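Local coordinates for putative endonuclease/exonuclease/phosphatase family protein (Bacteroides vulgatus ATCC 8482, PDB 3G6S), which probably acts as a metal-dependent phosphodiesterase of the DNase I-like superfamily, perhaps an endonuclease or exonuclease, at residues 96-102 / 153-157; 116-121 / 133-139; 163-167 / 228-232; 237-241 / 251-255. One frame throughout, in Å; residues are numbered along the deposited sequence.

Interaction 1 of 4, residues 96-102 / 153-157; sequences FWLAENP and LIIRK
This is a helix-on-sheet contact of the DNase I-like fold. The end of an edge strand packs on an outer helix through apolar side chains. Residues 96-97 are extended. L98 then centres an inverse gamma turn (phi/psi -72/85), and the chain loops back: W97 N donates to P102 O at 2.9 Å. Residues 153-157 are helical; the CA atoms of L98 and L153 come nearest, 7.4 Å apart. F96 (chi1 p) points its ring at the helix. F96 CE1 lies 3.7 Å from L153 CD2, and F96 CZ 4.4 Å from I154 CG1 at the ring edge. K157 (chi1 to chi3 m) folds over one ring face in a CH-pi contact, its CE 4.1 Å from the F96 ring centroid. L153 (t, p) fits between F96, L98 and P102: its CD2 is 3.9 Å from L98 CD2, and its CD1 4.2 Å from P102 CG. Strand 117-125 lies beside 88-97, where F96 and L98 touch A118. I154 continues the helix packing onto V135 and T137 of strand 131-138.

Interaction 2 of 4, residues 116-121 / 133-139; sequences RIATWA and MAVNTHF
Strands 117-121 and 133-138 form an antiparallel beta hairpin in one sheet of the DNase I-like sandwich. Their axes approach to 4.6 Å with directions 165° apart. In the second segment M133, a selenomethionine (chi1 and chi2 t), comes first; its CE lies 3.3 Å from W120 CE3. A134 makes a hydrogen-bonded pair with A121: A121 N to A134 O is 2.9 Å and A134 N to A121 O is 3.0 Å. V135 and W120 form a non-hydrogen-bonded pair, CA-CA 4.2 Å, with V135 CG2 3.8 Å from W120 CB. The far end of the W120 indole (chi1 p) leads away from the second strand. N136 and T119 are a hydrogen-bonded pair: T119 N to N136 O and N136 N to T119 O are both 2.8 Å. The N136 side-chain amide bonds to T170, M44 and A79. T137 faces A118 in a non-hydrogen-bonded pair. With chi1 t, T137 OG1 donates to I117 O at 2.9 Å. At H138 a water accepts from I117 N at 3.0 Å and donates to H138 O at 2.9 Å. R116 NH1 sits over the H138 ring, 3.5 Å from H138 CD2. F139 O lies 3.6 Å from R116 NH1, over the guanidinium face. Thus direct backbone pairing holds the hairpin from A121 to T119, while a hydroxyl and a water take over toward R116.

Interaction 3 of 4, residues 163-167 / 228-232; sequences GERPA and VTPQV
Two loops meet here at one end of the alpha-beta sandwich of the DNase I-like fold. Segment 163-167 leads from helix 144-161 into strand 167-172. Segment 228-232 joins strand 224-228 to strand 233-239, and so crosses from one sheet to the other. The segments run 136° apart, and their CA atoms come nearest at A167 and T229, 5.8 Å. G163 leaves the helix with positive phi (62/-121). P166 (-46/134) and A167 (-147/144) are extended. A type I turn runs from T229 to V232. Q231 (chi1 p, chi2 t) reaches back from it over the P166 side of the first loop, with its amide end near the E164 carbonyl. P166 also packs on L260 and V232 on L258, both of strand 254-260, which belongs to the other sheet. A weak bond from T229 N to A167 O, 3.3 Å, continues the pairing of the adjoining strands. T229 takes chi1 near 42°, and its OG1 accepts from A167 N at 3.2 Å.

Interaction 4 of 4, residues 237-241 / 251-255; sequences CEIPA and HNPQL
The P240 ring overlaps the P253 ring, CG to CG 3.7 Å, where two neighbouring antiparallel strands fray into loops. The strands, 233-239 and 254-260, belong to one sheet of the DNase I-like alpha-beta sandwich. The touching parts run 154° apart. C237, E238 and I239 are extended, as are Q254 and L255. E238 and L255 form a hydrogen-bonded antiparallel pair, CA-CA 5.1 Å. E238 N donates to L255 O at 3.1 Å, and L255 N to E238 O at 2.8 Å. A CA-H...O contact flanks it on each strand: C237 CA to L255 O at 3.3 Å, and Q254 CA to E238 O at 3.6 Å. P240 follows I239 and P253 precedes Q254; neither has an N-H to carry the pairing on. I239 (m, t) packs its CG1 3.6 Å from Q254 CG (chi1 and chi2 t), and its CG2 3.8 Å from N252 CB. Y196 of helix 195-198 touches C237, I239 and Q254. Before the strand, N252 ND2 bonds to E242, and H251 sits close to D172. H251 closes a Ser-Asp-His sequence that begins at S249 and matches the SDH motif of this superfamily, so H251 is probably the active-site histidine, as in relatives. In this contact N252 turns with chi1 m, and its CG comes within 3.3 Å of P240 O.

How the interactions relate
Along the chain, interaction 2 is nested inside the loop closed by interaction 1; interactions 3 and 4 follow in series. Interactions 1 and 2 touch, with centres 10 Å apart. Strands 88-97 and 117-125 are neighbours in one sheet, and interaction 1 packs the edge of that sheet against helix 144-161. That helix leads into interaction 3, which joins interaction 2 through a probable hydrogen bond from M133 N to P166 O, 2.8 Å. Interaction 4 lies in the other sheet, its centre about 27 Å from that of interaction 1 across the chain's centre. Segment 228-232 connects the sheet of interaction 2 to that of interaction 4, so interaction 3 lies at the crossing between the layers.

Interaction 1 of 4, residues 96-102 / 153-157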
loop_
_atom_site.group_PDB
_atom_site.type_symbol
_atom_site.label_atom_id
_atom_site.label_comp_id
_atom_site.label_asym_id
_atom_site.label_seq_id
_atom_site.Cartn_x
_atom_site.Cartn_y
_atom_site.Cartn_z
ATOM N N PHE A 96 9.672 7.249 6.732
ATOM C CA PHE A 96 9.819 7.558 8.150
ATOM C C PHE A 96 9.273 6.420 8.998
ATOM O O PHE A 96 8.504 5.588 8.513
ATOM C CB PHE A 96 9.104 8.868 8.502
ATOM C CG PHE A 96 7.643 8.879 8.163
ATOM C CD1 PHE A 96 6.695 8.386 9.061
ATOM C CD2 PHE A 96 7.214 9.363 6.930
ATOM C CE1 PHE A 96 5.341 8.370 8.733
ATOM C CE2 PHE A 96 5.867 9.351 6.591
ATOM C CZ PHE A 96 4.926 8.853 7.496
ATOM N N TRP A 97 9.669 6.386 10.267
ATOM C CA TRP A 97 9.236 5.333 11.180
ATOM C C TRP A 97 7.997 5.684 11.991
ATOM O O TRP A 97 7.922 6.748 12.605
ATOM C CB TRP A 97 10.401 4.948 12.104
ATOM C CG TRP A 97 11.337 4.011 11.433
ATOM C CD1 TRP A 97 11.403 2.652 11.602
ATOM C CD2 TRP A 97 12.235 4.325 10.365
ATOM N NE1 TRP A 97 12.282 2.103 10.693
ATOM C CE2 TRP A 97 12.808 3.110 9.924
ATOM C CE3 TRP A 97 12.608 5.521 9.730
ATOM C CZ2 TRP A 97 13.729 3.049 8.878
ATOM C CZ3 TRP A 97 13.527 5.466 8.684
ATOM C CH2 TRP A 97 14.079 4.232 8.270
ATOM N N LEU A 98 7.019 4.781 11.970
ATOM C CA LEU A 98 5.780 4.983 12.708
ATOM C C LEU A 98 6.081 4.829 14.197
ATOM O O LEU A 98 5.928 3.751 14.777
ATOM C CB LEU A 98 4.713 3.967 12.259
ATOM C CG LEU A 98 4.350 3.955 10.759
ATOM C CD1 LEU A 98 3.155 3.027 10.514
ATOM C CD2 LEU A 98 4.005 5.368 10.293
ATOM N N ALA A 99 6.530 5.926 14.798
ATOM C CA ALA A 99 6.884 5.962 16.210
ATOM C C ALA A 99 6.893 7.400 16.712
ATOM O O ALA A 99 6.597 8.327 15.966
ATOM C CB ALA A 99 8.260 5.322 16.418
ATOM N N GLU A 100 7.237 7.573 17.982
ATOM C CA GLU A 100 7.282 8.884 18.607
ATOM C C GLU A 100 8.241 9.814 17.868
ATOM O O GLU A 100 8.086 11.034 17.896
ATOM C CB GLU A 100 7.686 8.733 20.073
ATOM C CG GLU A 100 6.708 7.872 20.891
ATOM C CD GLU A 100 6.768 6.372 20.560
ATOM O OE1 GLU A 100 5.845 5.635 20.971
ATOM O OE2 GLU A 100 7.736 5.921 19.911
ATOM N N ASN A 101 9.231 9.225 17.205
ATOM C CA ASN A 101 10.203 9.985 16.426
ATOM C C ASN A 101 10.381 9.315 15.068
ATOM O O ASN A 101 11.199 8.410 14.913
ATOM C CB ASN A 101 11.555 10.037 17.125
ATOM C CG ASN A 101 12.561 10.867 16.355
ATOM O OD1 ASN A 101 13.767 10.800 16.601
ATOM N ND2 ASN A 101 12.065 11.669 15.415
ATOM N N PRO A 102 9.622 9.762 14.059
ATOM C CA PRO A 102 9.708 9.184 12.717
ATOM C C PRO A 102 11.074 9.272 12.040
ATOM O O PRO A 102 11.276 8.685 10.977
ATOM C CB PRO A 102 8.624 9.939 11.950
ATOM C CG PRO A 102 8.599 11.272 12.631
ATOM C CD PRO A 102 8.665 10.881 14.087
ATOM N N LEU A 153 -0.026 10.465 12.452
ATOM C CA LEU A 153 1.295 10.822 11.968
ATOM C C LEU A 153 1.290 10.975 10.450
ATOM O O LEU A 153 1.854 11.927 9.910
ATOM C CB LEU A 153 2.302 9.754 12.394
ATOM C CG LEU A 153 3.706 9.788 11.781
ATOM C CD1 LEU A 153 4.396 11.102 12.100
ATOM C CD2 LEU A 153 4.503 8.614 12.320
ATOM N N ILE A 154 0.643 10.042 9.763
ATOM C CA ILE A 154 0.568 10.093 8.310
ATOM C C ILE A 154 -0.155 11.357 7.857
ATOM O O ILE A 154 0.307 12.048 6.949
ATOM C CB ILE A 154 -0.143 8.835 7.760
ATOM C CG1 ILE A 154 0.756 7.618 7.974
ATOM C CG2 ILE A 154 -0.479 9.007 6.269
ATOM C CD1 ILE A 154 0.082 6.287 7.703
ATOM N N ILE A 155 -1.276 11.667 8.498
ATOM C CA ILE A 155 -2.016 12.869 8.141
ATOM C C ILE A 155 -1.126 14.100 8.256
ATOM O O ILE A 155 -1.087 14.926 7.345
ATOM C CB ILE A 155 -3.273 13.065 9.025
ATOM C CG1 ILE A 155 -4.292 11.959 8.737
ATOM C CG2 ILE A 155 -3.896 14.427 8.756
ATOM C CD1 ILE A 155 -5.634 12.147 9.420
ATOM N N ARG A 156 -0.391 14.218 9.358
ATOM C CA ARG A 156 0.503 15.365 9.544
ATOM C C ARG A 156 1.607 15.455 8.489
ATOM O O ARG A 156 2.078 16.546 8.177
ATOM C CB ARG A 156 1.142 15.329 10.934
ATOM C CG ARG A 156 0.153 15.424 12.078
ATOM C CD ARG A 156 0.852 15.925 13.327
ATOM N NE ARG A 156 1.943 15.048 13.743
ATOM C CZ ARG A 156 1.775 13.907 14.408
ATOM N NH1 ARG A 156 0.552 13.503 14.736
ATOM N NH2 ARG A 156 2.829 13.173 14.749
ATOM N N LYS A 157 2.016 14.308 7.949
ATOM C CA LYS A 157 3.064 14.276 6.934
ATOM C C LYS A 157 2.500 14.636 5.563
ATOM O O LYS A 157 3.205 15.198 4.726
ATOM C CB LYS A 157 3.703 12.892 6.878
ATOM C CG LYS A 157 4.246 12.415 8.224
ATOM C CD LYS A 157 5.464 13.214 8.692
ATOM C CE LYS A 157 6.683 12.923 7.824
ATOM N NZ LYS A 157 7.927 13.531 8.365
#

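Interaction 2 of 4, residues 116-121 / 133-139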
loop_
_atom_site.group_PDB
_atom_site.type_symbol
_atom_site.label_atom_id
_atom_site.label_comp_id
_atom_site.label_asym_id
_atom_site.label_seq_id
_atom_site.Cartn_x
_atom_site.Cartn_y
_atom_site.Cartn_z
ATOM N N ARG A 116 7.594 -0.522 12.368
ATOM C CA ARG A 116 6.755 -0.221 11.215
ATOM C C ARG A 116 7.200 1.052 10.490
ATOM O O ARG A 116 7.825 1.931 11.090
ATOM C CB ARG A 116 5.296 -0.093 11.662
ATOM C CG ARG A 116 4.729 -1.365 12.291
ATOM C CD ARG A 116 4.642 -2.506 11.284
ATOM N NE ARG A 116 4.461 -3.797 11.941
ATOM C CZ ARG A 116 4.192 -4.938 11.312
ATOM N NH1 ARG A 116 4.065 -4.962 9.991
ATOM N NH2 ARG A 116 4.051 -6.063 12.008
ATOM N N ILE A 117 6.887 1.148 9.201
ATOM C CA ILE A 117 7.264 2.320 8.418
ATOM C C ILE A 117 6.224 2.728 7.382
ATOM O O ILE A 117 5.266 2.002 7.092
ATOM C CB ILE A 117 8.571 2.094 7.632
ATOM C CG1 ILE A 117 8.402 0.899 6.690
ATOM C CG2 ILE A 117 9.738 1.918 8.582
ATOM C CD1 ILE A 117 9.598 0.634 5.805
ATOM N N ALA A 118 6.445 3.908 6.819
ATOM C CA ALA A 118 5.598 4.451 5.769
ATOM C C ALA A 118 6.561 5.055 4.750
ATOM O O ALA A 118 7.488 5.764 5.121
ATOM C CB ALA A 118 4.677 5.528 6.330
ATOM N N THR A 119 6.375 4.736 3.477
ATOM C CA THR A 119 7.225 5.297 2.434
ATOM C C THR A 119 6.321 6.208 1.604
ATOM O O THR A 119 5.200 5.829 1.272
ATOM C CB THR A 119 7.854 4.194 1.542
ATOM O OG1 THR A 119 8.877 3.514 2.281
ATOM C CG2 THR A 119 8.472 4.794 0.281
ATOM N N TRP A 120 6.796 7.415 1.305
ATOM C CA TRP A 120 6.018 8.380 0.532
ATOM C C TRP A 120 6.795 8.952 -0.630
ATOM O O TRP A 120 8.017 8.837 -0.693
ATOM C CB TRP A 120 5.553 9.544 1.415
ATOM C CG TRP A 120 6.671 10.365 1.987
ATOM C CD1 TRP A 120 7.278 10.185 3.188
ATOM C CD2 TRP A 120 7.342 11.475 1.356
ATOM N NE1 TRP A 120 8.286 11.111 3.352
ATOM C CE2 TRP A 120 8.344 11.915 2.246
ATOM C CE3 TRP A 120 7.185 12.138 0.130
ATOM C CZ2 TRP A 120 9.198 12.985 1.951
ATOM C CZ3 TRP A 120 8.039 13.210 -0.168
ATOM C CH2 TRP A 120 9.032 13.621 0.748
ATOM N N ALA A 121 6.074 9.601 -1.535
ATOM C CA ALA A 121 6.694 10.205 -2.698
ATOM C C ALA A 121 5.796 11.264 -3.303
ATOM O O ALA A 121 4.595 11.056 -3.477
ATOM C CB ALA A 121 7.007 9.143 -3.729
HETATM N N MSE A 133 0.542 13.193 -4.118
HETATM C CA MSE A 133 1.393 12.430 -3.246
HETATM C C MSE A 133 0.881 11.031 -3.006
HETATM O O MSE A 133 -0.325 10.779 -2.983
HETATM C CB MSE A 133 1.549 13.154 -1.920
HETATM C CG MSE A 133 2.433 12.432 -0.938
HETATM SE SE MSE A 133 2.420 13.333 0.743
HETATM C CE MSE A 133 4.202 12.879 1.304
ATOM N N ALA A 134 1.822 10.118 -2.836
ATOM C CA ALA A 134 1.496 8.736 -2.573
ATOM C C ALA A 134 2.189 8.340 -1.282
ATOM O O ALA A 134 3.369 8.638 -1.076
ATOM C CB ALA A 134 1.978 7.855 -3.712
ATOM N N VAL A 135 1.441 7.674 -0.412
ATOM C CA VAL A 135 1.979 7.202 0.853
ATOM C C VAL A 135 1.560 5.746 0.989
ATOM O O VAL A 135 0.384 5.420 0.854
ATOM C CB VAL A 135 1.443 8.021 2.055
ATOM C CG1 VAL A 135 2.041 7.492 3.359
ATOM C CG2 VAL A 135 1.818 9.483 1.888
ATOM N N ASN A 136 2.539 4.881 1.236
ATOM C CA ASN A 136 2.315 3.451 1.377
ATOM C C ASN A 136 2.834 3.020 2.730
ATOM O O ASN A 136 3.963 3.342 3.097
ATOM C CB ASN A 136 3.067 2.695 0.291
ATOM C CG ASN A 136 2.753 1.229 0.306
ATOM O OD1 ASN A 136 1.577 0.844 0.296
ATOM N ND2 ASN A 136 3.790 0.388 0.327
ATOM N N THR A 137 2.031 2.275 3.474
ATOM C CA THR A 137 2.472 1.873 4.796
ATOM C C THR A 137 2.004 0.473 5.210
ATOM O O THR A 137 1.240 -0.162 4.489
ATOM C CB THR A 137 1.995 2.931 5.818
ATOM O OG1 THR A 137 2.452 2.584 7.128
ATOM C CG2 THR A 137 0.483 3.024 5.808
ATOM N N HIS A 138 2.484 0.003 6.363
ATOM C CA HIS A 138 2.120 -1.310 6.930
ATOM C C HIS A 138 1.990 -1.146 8.446
ATOM O O HIS A 138 2.989 -0.958 9.132
ATOM C CB HIS A 138 3.203 -2.357 6.643
ATOM C CG HIS A 138 2.759 -3.765 6.887
ATOM N ND1 HIS A 138 1.552 -4.067 7.481
ATOM C CD2 HIS A 138 3.337 -4.950 6.582
ATOM C CE1 HIS A 138 1.404 -5.384 7.525
ATOM N NE2 HIS A 138 2.471 -5.940 6.986
ATOM N N PHE A 139 0.762 -1.213 8.961
ATOM C CA PHE A 139 0.490 -1.047 10.396
ATOM C C PHE A 139 0.752 -2.278 11.270
ATOM O O PHE A 139 0.881 -3.397 10.769
ATOM C CB PHE A 139 -0.965 -0.604 10.588
ATOM C CG PHE A 139 -1.181 0.878 10.436
ATOM C CD1 PHE A 139 -0.391 1.635 9.580
ATOM C CD2 PHE A 139 -2.205 1.514 11.127
ATOM C CE1 PHE A 139 -0.619 3.001 9.423
ATOM C CE2 PHE A 139 -2.435 2.879 10.970
ATOM C CZ PHE A 139 -1.643 3.620 10.118
HETATM O O HOH W 1 5.620 -1.323 8.091
#

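Interaction 3 of 4, residues 163-167 / 228-232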
loop_
_atom_site.group_PDB
_atom_site.type_symbol
_atom_site.label_atom_id
_atom_site.label_comp_id
_atom_site.label_asym_id
_atom_site.label_seq_id
_atom_site.Cartn_x
_atom_site.Cartn_y
_atom_site.Cartn_z
ATOM N N GLY A 163 0.522 19.458 1.447
ATOM C CA GLY A 163 -0.548 20.343 1.873
ATOM C C GLY A 163 -1.938 19.837 1.548
ATOM O O GLY A 163 -2.327 18.758 1.990
ATOM N N GLU A 164 -2.687 20.615 0.773
ATOM C CA GLU A 164 -4.047 20.243 0.390
ATOM C C GLU A 164 -4.162 19.679 -1.025
ATOM O O GLU A 164 -5.260 19.558 -1.569
ATOM C CB GLU A 164 -4.971 21.448 0.540
ATOM C CG GLU A 164 -4.396 22.728 -0.028
ATOM C CD GLU A 164 -5.377 23.884 0.038
ATOM O OE1 GLU A 164 -5.981 24.090 1.118
ATOM O OE2 GLU A 164 -5.534 24.590 -0.988
ATOM N N ARG A 165 -3.020 19.345 -1.616
ATOM C CA ARG A 165 -2.982 18.776 -2.956
ATOM C C ARG A 165 -3.302 17.277 -2.857
ATOM O O ARG A 165 -3.117 16.660 -1.800
ATOM C CB ARG A 165 -1.603 19.011 -3.578
ATOM C CG ARG A 165 -1.370 20.463 -4.000
ATOM C CD ARG A 165 0.074 20.733 -4.408
ATOM N NE ARG A 165 0.947 20.776 -3.241
ATOM C CZ ARG A 165 2.263 20.963 -3.285
ATOM N NH1 ARG A 165 2.887 21.123 -4.454
ATOM N NH2 ARG A 165 2.951 20.999 -2.145
ATOM N N PRO A 166 -3.791 16.676 -3.956
ATOM C CA PRO A 166 -4.151 15.256 -4.003
ATOM C C PRO A 166 -3.105 14.328 -3.383
ATOM O O PRO A 166 -1.900 14.452 -3.634
ATOM C CB PRO A 166 -4.344 14.997 -5.497
ATOM C CG PRO A 166 -4.814 16.302 -5.998
ATOM C CD PRO A 166 -3.897 17.274 -5.297
ATOM N N ALA A 167 -3.593 13.396 -2.571
ATOM C CA ALA A 167 -2.754 12.424 -1.884
ATOM C C ALA A 167 -3.503 11.108 -1.746
ATOM O O ALA A 167 -4.715 11.083 -1.534
ATOM C CB ALA A 167 -2.376 12.946 -0.512
ATOM N N VAL A 228 -8.147 8.239 0.061
ATOM C CA VAL A 228 -7.877 9.388 -0.798
ATOM C C VAL A 228 -8.464 10.695 -0.281
ATOM O O VAL A 228 -9.497 10.699 0.381
ATOM C CB VAL A 228 -8.431 9.177 -2.223
ATOM C CG1 VAL A 228 -7.858 7.899 -2.829
ATOM C CG2 VAL A 228 -9.952 9.135 -2.186
ATOM N N THR A 229 -7.807 11.806 -0.599
ATOM C CA THR A 229 -8.293 13.111 -0.178
ATOM C C THR A 229 -9.602 13.420 -0.917
ATOM O O THR A 229 -9.815 12.944 -2.033
ATOM C CB THR A 229 -7.218 14.181 -0.411
ATOM O OG1 THR A 229 -6.583 13.970 -1.678
ATOM C CG2 THR A 229 -6.164 14.093 0.693
ATOM N N PRO A 230 -10.495 14.219 -0.302
ATOM C CA PRO A 230 -11.797 14.572 -0.890
ATOM C C PRO A 230 -11.885 15.037 -2.349
ATOM O O PRO A 230 -12.937 14.908 -2.974
ATOM C CB PRO A 230 -12.359 15.596 0.102
ATOM C CG PRO A 230 -11.140 16.238 0.662
ATOM C CD PRO A 230 -10.186 15.085 0.852
ATOM N N GLN A 231 -10.787 15.551 -2.887
ATOM C CA GLN A 231 -10.724 16.041 -4.267
ATOM C C GLN A 231 -10.650 14.928 -5.313
ATOM O O GLN A 231 -11.212 15.051 -6.399
ATOM C CB GLN A 231 -9.504 16.945 -4.417
ATOM C CG GLN A 231 -8.282 16.382 -3.701
ATOM C CD GLN A 231 -7.227 17.431 -3.450
ATOM O OE1 GLN A 231 -6.364 17.270 -2.586
ATOM N NE2 GLN A 231 -7.280 18.515 -4.217
ATOM N N VAL A 232 -9.952 13.843 -5.004
ATOM C CA VAL A 232 -9.838 12.774 -5.978
ATOM C C VAL A 232 -11.159 12.053 -6.219
ATOM O O VAL A 232 -11.960 11.863 -5.307
ATOM C CB VAL A 232 -8.698 11.773 -5.590
ATOM C CG1 VAL A 232 -8.304 11.956 -4.142
ATOM C CG2 VAL A 232 -9.132 10.339 -5.852
#

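Interaction 4 of 4, residues 237-241 / 251-255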
loop_
_atom_site.group_PDB
_atom_site.type_symbol
_atom_site.label_atom_id
_atom_site.label_comp_id
_atom_site.label_asym_id
_atom_site.label_seq_id
_atom_site.Cartn_x
_atom_site.Cartn_y
_atom_site.Cartn_z
ATOM N N CYS A 237 -13.386 0.403 -8.142
ATOM C CA CYS A 237 -12.537 -0.411 -7.301
ATOM C C CYS A 237 -12.749 -1.879 -7.609
ATOM O O CYS A 237 -13.863 -2.317 -7.901
ATOM C CB CYS A 237 -12.854 -0.164 -5.828
ATOM S SG CYS A 237 -12.036 1.270 -5.131
ATOM N N GLU A 238 -11.674 -2.644 -7.540
ATOM C CA GLU A 238 -11.780 -4.062 -7.790
ATOM C C GLU A 238 -10.842 -4.844 -6.892
ATOM O O GLU A 238 -9.707 -4.437 -6.641
ATOM C CB GLU A 238 -11.461 -4.373 -9.247
ATOM C CG GLU A 238 -11.489 -5.860 -9.542
ATOM C CD GLU A 238 -10.881 -6.198 -10.882
ATOM O OE1 GLU A 238 -11.365 -5.671 -11.911
ATOM O OE2 GLU A 238 -9.916 -6.994 -10.906
ATOM N N ILE A 239 -11.335 -5.969 -6.398
ATOM C CA ILE A 239 -10.537 -6.842 -5.555
ATOM C C ILE A 239 -10.723 -8.216 -6.178
ATOM O O ILE A 239 -11.705 -8.897 -5.908
ATOM C CB ILE A 239 -11.044 -6.844 -4.097
ATOM C CG1 ILE A 239 -10.909 -5.440 -3.498
ATOM C CG2 ILE A 239 -10.246 -7.837 -3.269
ATOM C CD1 ILE A 239 -11.469 -5.316 -2.093
ATOM N N PRO A 240 -9.792 -8.623 -7.051
ATOM C CA PRO A 240 -9.870 -9.924 -7.720
ATOM C C PRO A 240 -9.811 -11.095 -6.755
ATOM O O PRO A 240 -9.002 -11.107 -5.822
ATOM C CB PRO A 240 -8.679 -9.893 -8.672
ATOM C CG PRO A 240 -7.679 -9.046 -7.926
ATOM C CD PRO A 240 -8.553 -7.914 -7.423
ATOM N N ALA A 241 -10.681 -12.078 -6.969
ATOM C CA ALA A 241 -10.695 -13.255 -6.106
ATOM C C ALA A 241 -9.396 -14.027 -6.296
ATOM O O ALA A 241 -8.841 -14.085 -7.393
ATOM C CB ALA A 241 -11.886 -14.148 -6.439
ATOM N N HIS A 251 -2.779 -12.517 0.439
ATOM C CA HIS A 251 -3.647 -11.349 0.374
ATOM C C HIS A 251 -4.182 -11.138 -1.041
ATOM O O HIS A 251 -3.649 -11.680 -2.013
ATOM C CB HIS A 251 -2.897 -10.077 0.768
ATOM C CG HIS A 251 -2.739 -9.882 2.241
ATOM N ND1 HIS A 251 -1.802 -10.561 2.988
ATOM C CD2 HIS A 251 -3.364 -9.039 3.096
ATOM C CE1 HIS A 251 -1.852 -10.141 4.240
ATOM N NE2 HIS A 251 -2.791 -9.217 4.332
ATOM N N ASN A 252 -5.245 -10.346 -1.141
ATOM C CA ASN A 252 -5.830 -9.994 -2.423
ATOM C C ASN A 252 -5.527 -8.511 -2.658
ATOM O O ASN A 252 -5.716 -7.684 -1.779
ATOM C CB ASN A 252 -7.347 -10.202 -2.426
ATOM C CG ASN A 252 -7.748 -11.625 -2.807
ATOM O OD1 ASN A 252 -6.953 -12.383 -3.381
ATOM N ND2 ASN A 252 -8.995 -11.985 -2.509
ATOM N N PRO A 253 -5.033 -8.155 -3.845
ATOM C CA PRO A 253 -4.726 -6.751 -4.139
ATOM C C PRO A 253 -6.014 -5.949 -4.315
ATOM O O PRO A 253 -7.060 -6.508 -4.662
ATOM C CB PRO A 253 -3.941 -6.842 -5.440
ATOM C CG PRO A 253 -4.641 -7.991 -6.131
ATOM C CD PRO A 253 -4.785 -9.006 -5.020
ATOM N N GLN A 254 -5.942 -4.644 -4.069
ATOM C CA GLN A 254 -7.107 -3.784 -4.241
ATOM C C GLN A 254 -6.794 -2.719 -5.288
ATOM O O GLN A 254 -5.973 -1.833 -5.043
ATOM C CB GLN A 254 -7.483 -3.090 -2.931
ATOM C CG GLN A 254 -8.898 -2.519 -2.963
ATOM C CD GLN A 254 -9.145 -1.403 -1.949
ATOM O OE1 GLN A 254 -8.686 -1.455 -0.806
ATOM N NE2 GLN A 254 -9.895 -0.393 -2.369
ATOM N N LEU A 255 -7.436 -2.800 -6.451
ATOM C CA LEU A 255 -7.191 -1.805 -7.495
ATOM C C LEU A 255 -8.169 -0.642 -7.386
ATOM O O LEU A 255 -9.260 -0.784 -6.839
ATOM C CB LEU A 255 -7.300 -2.427 -8.892
ATOM C CG LEU A 255 -6.565 -3.751 -9.137
ATOM C CD1 LEU A 255 -6.442 -3.991 -10.644
ATOM C CD2 LEU A 255 -5.185 -3.714 -8.509
#